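Conserved hypothetical protein NMB0706 (Neisseria meningitidis, PDB 1RV9) is of unknown function but belongs to the family named for multi-copper polyphenol oxidoreductase laccases, so an enzymatic role is possible though not established. Local coordinates at residues F123-R126 with A127-V131; G143-L146 with Q147-A151; L203-L206 with Y207-A210. All coordinates share one frame; numbering follows the deposited sequence.

Interaction 1 (F123-R126 with A127-V131)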
# COMPACT_ATOMS: atom_id res chain seq x y z
N PHE A 123 -3.05 -2.98 7.90
CA PHE A 123 -2.90 -3.63 9.21
C PHE A 123 -4.17 -3.52 10.05
O PHE A 123 -4.92 -2.56 9.93
CB PHE A 123 -1.80 -2.94 10.04
CG PHE A 123 -0.43 -3.00 9.45
CD1 PHE A 123 0.48 -3.97 9.87
CD2 PHE A 123 -0.00 -2.04 8.53
CE1 PHE A 123 1.79 -3.98 9.39
CE2 PHE A 123 1.31 -2.04 8.05
CZ PHE A 123 2.20 -3.01 8.49
N CYS A 124 -4.37 -4.49 10.93
CA CYS A 124 -5.49 -4.45 11.86
C CYS A 124 -5.17 -5.47 12.95
O CYS A 124 -4.25 -6.27 12.78
CB CYS A 124 -6.82 -4.80 11.18
SG CYS A 124 -7.18 -6.56 10.93
N ASP A 125 -5.89 -5.41 14.06
CA ASP A 125 -5.69 -6.39 15.12
C ASP A 125 -6.89 -7.34 15.11
O ASP A 125 -7.94 -7.02 14.56
CB ASP A 125 -5.51 -5.70 16.48
CG ASP A 125 -6.71 -4.89 16.91
OD1 ASP A 125 -7.41 -4.34 16.04
OD2 ASP A 125 -6.94 -4.78 18.14
N ARG A 126 -6.71 -8.53 15.69
CA ARG A 126 -7.76 -9.54 15.71
C ARG A 126 -9.08 -9.07 16.32
O ARG A 126 -10.15 -9.47 15.88
CB ARG A 126 -7.27 -10.78 16.47
CG ARG A 126 -6.01 -11.41 15.89
CD ARG A 126 -6.28 -12.30 14.68
NE ARG A 126 -5.03 -12.76 14.07
CZ ARG A 126 -4.94 -13.69 13.12
NH1 ARG A 126 -6.03 -14.28 12.66
NH2 ARG A 126 -3.75 -14.01 12.63
N ALA A 127 -8.99 -8.22 17.34
CA ALA A 127 -10.18 -7.71 18.03
C ALA A 127 -10.86 -6.54 17.32
O ALA A 127 -11.96 -6.14 17.70
CB ALA A 127 -9.82 -7.32 19.46
N GLY A 128 -10.20 -5.98 16.31
CA GLY A 128 -10.78 -4.87 15.58
C GLY A 128 -10.85 -3.57 16.36
O GLY A 128 -11.93 -2.98 16.49
N THR A 129 -9.71 -3.11 16.87
CA THR A 129 -9.68 -1.86 17.62
C THR A 129 -8.75 -0.84 16.97
O THR A 129 -8.75 0.33 17.33
CB THR A 129 -9.21 -2.07 19.07
OG1 THR A 129 -7.80 -2.35 19.08
CG2 THR A 129 -9.96 -3.22 19.72
N ALA A 130 -7.96 -1.28 16.00
CA ALA A 130 -7.03 -0.39 15.32
C ALA A 130 -6.71 -0.87 13.91
O ALA A 130 -6.64 -2.07 13.66
CB ALA A 130 -5.74 -0.26 16.13
N VAL A 131 -6.52 0.08 13.00
CA VAL A 131 -6.18 -0.23 11.62
C VAL A 131 -5.10 0.73 11.14
O VAL A 131 -4.80 1.73 11.81
CB VAL A 131 -7.40 -0.09 10.67
CG1 VAL A 131 -8.48 -1.08 11.06
CG2 VAL A 131 -7.94 1.34 10.70
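Asp-125 and Ala-127 meet in the loop of a beta hairpin of the six-stranded sheet, where strand 119-125 ends and the chain turns back toward its antiparallel neighbour 131-136. The CB of Ala-127 lies 4.1 Å from Asp-125 OD2, a loose contact. Gly-128 closes a type I beta turn that starts at Asp-125: its N donates to Asp-125 O at 3.0 Å. The positive phi of Gly-128, a value that favours glycine, follows the turn and leads into Thr-129 and Ala-130, whose N atoms meet the carboxylate, while Gly-128 O bonds to Asn-27.

Thr-129 meets the carboxylate twice, and the two side chains cross at about a right angle. Its N points at the syn lone pair of Asp-125 OD1 at 2.7 Å, in a fairly straight bond of 163°, and its OG1 donates to Asp-125 OD2, also at 2.7 Å, on the syn side but out of the carboxylate plane. Both groups stand between their own backbone N and carbonyl carbon, with chi1 of 62° for Asp-125 and 72° for Thr-129, which turns the carboxylate and the hydroxyl toward each other. Ala-130 N reaches Asp-125 OD1 at 3.1 Å from above the carboxylate plane, whereas the return bond from Asp-125 N to Ala-130 O is weak. Val-131 adds a CA-H...O contact, CA to Phe-123 O at 3.1 Å, and its CG1 packs 4.1 Å from Cys-124 CB; its side chain continues onto Ile-252 and Leu-254 of the other sheet.

Two backbone N-H groups and a hydroxyl thus grip a buried carboxylate by both oxygens. These three donors would probably stabilise its negative charge and favour the ionised form, while fixing the rotation of the carboxylate and the course of the loop.

Interaction 2 (G143-L146 with Q147-A151)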
# COMPACT_ATOMS: atom_id res chain seq x y z
N GLY A 143 13.57 1.49 4.66
CA GLY A 143 13.75 2.52 5.67
C GLY A 143 13.04 2.27 7.00
O GLY A 143 13.37 2.92 8.00
N GLY A 144 12.07 1.37 7.00
CA GLY A 144 11.36 1.04 8.22
C GLY A 144 9.95 1.59 8.37
O GLY A 144 9.46 1.76 9.49
N VAL A 145 9.27 1.86 7.25
CA VAL A 145 7.91 2.39 7.34
C VAL A 145 6.97 1.39 8.01
O VAL A 145 6.07 1.79 8.76
CB VAL A 145 7.35 2.79 5.95
CG1 VAL A 145 7.15 1.56 5.08
CG2 VAL A 145 6.04 3.56 6.11
N LEU A 146 7.18 0.10 7.78
CA LEU A 146 6.31 -0.91 8.39
C LEU A 146 6.53 -0.97 9.90
O LEU A 146 5.57 -1.02 10.67
CB LEU A 146 6.54 -2.28 7.75
CG LEU A 146 6.23 -2.38 6.25
CD1 LEU A 146 6.26 -3.83 5.81
CD2 LEU A 146 4.85 -1.78 5.96
N GLN A 147 7.79 -0.96 10.32
CA GLN A 147 8.10 -1.00 11.75
C GLN A 147 7.51 0.21 12.46
O GLN A 147 6.97 0.08 13.56
CB GLN A 147 9.61 -1.05 11.98
CG GLN A 147 10.30 -2.31 11.46
CD GLN A 147 10.83 -2.16 10.05
OE1 GLN A 147 10.11 -1.73 9.15
NE2 GLN A 147 12.09 -2.52 9.85
N ASN A 148 7.59 1.38 11.84
CA ASN A 148 7.05 2.59 12.45
C ASN A 148 5.52 2.54 12.52
O ASN A 148 4.92 3.05 13.46
CB ASN A 148 7.48 3.84 11.67
CG ASN A 148 8.97 4.09 11.76
OD1 ASN A 148 9.65 3.55 12.64
ND2 ASN A 148 9.49 4.92 10.86
N THR A 149 4.90 1.94 11.51
CA THR A 149 3.44 1.83 11.50
C THR A 149 2.99 0.90 12.63
O THR A 149 2.07 1.21 13.38
CB THR A 149 2.95 1.28 10.15
OG1 THR A 149 3.33 2.19 9.11
CG2 THR A 149 1.42 1.13 10.16
N ILE A 150 3.66 -0.24 12.75
CA ILE A 150 3.35 -1.21 13.79
C ILE A 150 3.44 -0.55 15.16
O ILE A 150 2.57 -0.74 16.01
CB ILE A 150 4.33 -2.40 13.70
CG1 ILE A 150 4.01 -3.24 12.46
CG2 ILE A 150 4.27 -3.24 14.97
CD1 ILE A 150 5.10 -4.22 12.08
N ALA A 151 4.49 0.23 15.37
CA ALA A 151 4.69 0.91 16.65
C ALA A 151 3.58 1.91 16.93
O ALA A 151 3.08 2.00 18.06
CB ALA A 151 6.04 1.62 16.66
O HOH W 1 9.59 -1.37 6.56
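A break between two consecutive helices, 138-143 and 145-153, is the setting here: Gly-144 ends the first in a Schellman motif and serves as N-cap of the second. At its phi of 105° a CB would be jammed against the carbonyl O of the residue before, a clash that glycine avoids. Over this glycine folds the amide of Gln-147, whose OE1 comes to 3.2 Å from Gly-144 CA. The fold-back comes from a bend in the middle of the side chain, chi2 92°, which returns the amide toward the start of the helix. A water bridges Leu-146 N and Gln-147 OE1, accepting from the former at 3.1 Å and donating to the latter at 2.7 Å.

The first helical bonds follow. Asn-148 N donates to Gly-144 O, while the amide of Asn-148 finds its partner elsewhere, ND2 bonding to Thr-84 O. Val-145 O accepts two donors from Thr-149, N at 3.0 Å and OG1 at 2.8 Å, which arrive from opposite faces of the carbonyl plane. Ile-150 N meets Leu-146 O at 2.9 Å, and Ile-150 CG1 lies 3.3 Å from the same oxygen.

Chemically, the water gives the first-turn N-H of Leu-146 an acceptor and links it to Gln-147, while the buried hydroxyl of Thr-149 is satisfied within its own helix, leaving its CG2 methyl for apolar packing.

Interaction 3 (L203-L206 with Y207-A210)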
# COMPACT_ATOMS: atom_id res chain seq x y z
N LEU A 203 16.04 -9.55 -9.38
CA LEU A 203 14.59 -9.52 -9.41
C LEU A 203 14.28 -9.41 -7.92
O LEU A 203 14.66 -10.28 -7.14
CB LEU A 203 14.02 -10.83 -9.96
CG LEU A 203 14.21 -11.03 -11.47
CD1 LEU A 203 13.57 -12.35 -11.88
CD2 LEU A 203 13.57 -9.86 -12.22
N ALA A 204 13.61 -8.33 -7.53
CA ALA A 204 13.28 -8.11 -6.13
C ALA A 204 11.85 -8.51 -5.83
O ALA A 204 10.93 -8.14 -6.56
CB ALA A 204 13.51 -6.65 -5.77
N ASP A 205 11.67 -9.28 -4.76
CA ASP A 205 10.35 -9.74 -4.35
C ASP A 205 9.86 -8.90 -3.17
O ASP A 205 10.19 -9.18 -2.02
CB ASP A 205 10.43 -11.21 -3.94
CG ASP A 205 9.07 -11.83 -3.69
OD1 ASP A 205 8.10 -11.08 -3.47
OD2 ASP A 205 8.99 -13.08 -3.70
N LEU A 206 9.07 -7.86 -3.46
CA LEU A 206 8.55 -6.99 -2.41
C LEU A 206 7.70 -7.73 -1.39
O LEU A 206 7.70 -7.40 -0.21
CB LEU A 206 7.74 -5.85 -3.02
CG LEU A 206 8.52 -4.75 -3.73
CD1 LEU A 206 7.55 -3.87 -4.51
CD2 LEU A 206 9.31 -3.93 -2.71
N TYR A 207 6.95 -8.73 -1.85
CA TYR A 207 6.10 -9.48 -0.93
C TYR A 207 6.97 -10.24 0.07
O TYR A 207 6.71 -10.22 1.27
CB TYR A 207 5.21 -10.47 -1.69
CG TYR A 207 4.23 -9.82 -2.65
CD1 TYR A 207 3.42 -8.76 -2.24
CD2 TYR A 207 4.10 -10.29 -3.95
CE1 TYR A 207 2.50 -8.19 -3.11
CE2 TYR A 207 3.18 -9.72 -4.83
CZ TYR A 207 2.38 -8.67 -4.40
OH TYR A 207 1.47 -8.12 -5.27
N ALA A 208 7.99 -10.91 -0.45
CA ALA A 208 8.89 -11.68 0.40
C ALA A 208 9.65 -10.77 1.36
O ALA A 208 9.85 -11.12 2.53
CB ALA A 208 9.87 -12.47 -0.45
N LEU A 209 10.07 -9.61 0.87
CA LEU A 209 10.78 -8.66 1.72
C LEU A 209 9.86 -8.20 2.84
O LEU A 209 10.26 -8.11 4.00
CB LEU A 209 11.26 -7.45 0.90
CG LEU A 209 12.46 -7.69 -0.02
CD1 LEU A 209 12.66 -6.48 -0.93
CD2 LEU A 209 13.72 -7.92 0.82
N ALA A 210 8.61 -7.90 2.49
CA ALA A 210 7.65 -7.45 3.49
C ALA A 210 7.37 -8.54 4.52
O ALA A 210 7.29 -8.27 5.71
CB ALA A 210 6.35 -7.01 2.82
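With chi1 at -171°, Asp-205 extends its CG away from its own backbone N, and a chi2 of -19° turns OD1 back over the first turn of helix 206-217. There OD1 accepts from Ala-208 N at 3.0 Å in a nearly straight bond of 167°. The donor approaches steeply from above the carboxylate plane, so the flat group lies across the N-H, and the methyl of Ala-208 packs against it, CB being 3.4 Å from both Asp-205 CG and OD2.

Tyr-207 CB also lies 3.4 Å from Asp-205 OD1, but its phenol turns elsewhere: OH bonds to His-227 O and Ala-167 N, and the side chain packs on Leu-119 and Leu-164. Backbone bonds carry the helix onward, Leu-209 N meeting Asp-205 O at 2.9 Å and Ala-210 N meeting Leu-206 O at the same length. Leu-209 CG sits 3.4 Å from Asp-205 O, beside the first of these bonds.

Besides its capping bond, the carboxylate would probably interact favourably with the positive end of the helix dipole. An aspartate N-cap accepting from the N-H three residues on is the classic helix start, here placed directly after strand 201-204.

Overall arrangement
All three are local contacts within mainly buried surroundings, but they serve different elements: interaction 1 turns one strand of the six-stranded sheet into its antiparallel neighbour, while interactions 2 and 3 each begin a helix. Interactions 1 and 2 touch through Phe-123, whose ring packs on Leu-146, Thr-149 and Ile-150, so helix 145-153 covers the strand that leads into the turn. Interaction 3 lies about 24 Å from interaction 1, centre to centre, though its helix rests on the same strand 119-125. Asp-125 and Asp-205 each organise their own contact, the first gripped through both oxygens, the second capping through OD1; 143-151 instead uses a glycine, an amide and a water. Among touching residues, exposed ones occur only in interaction 1.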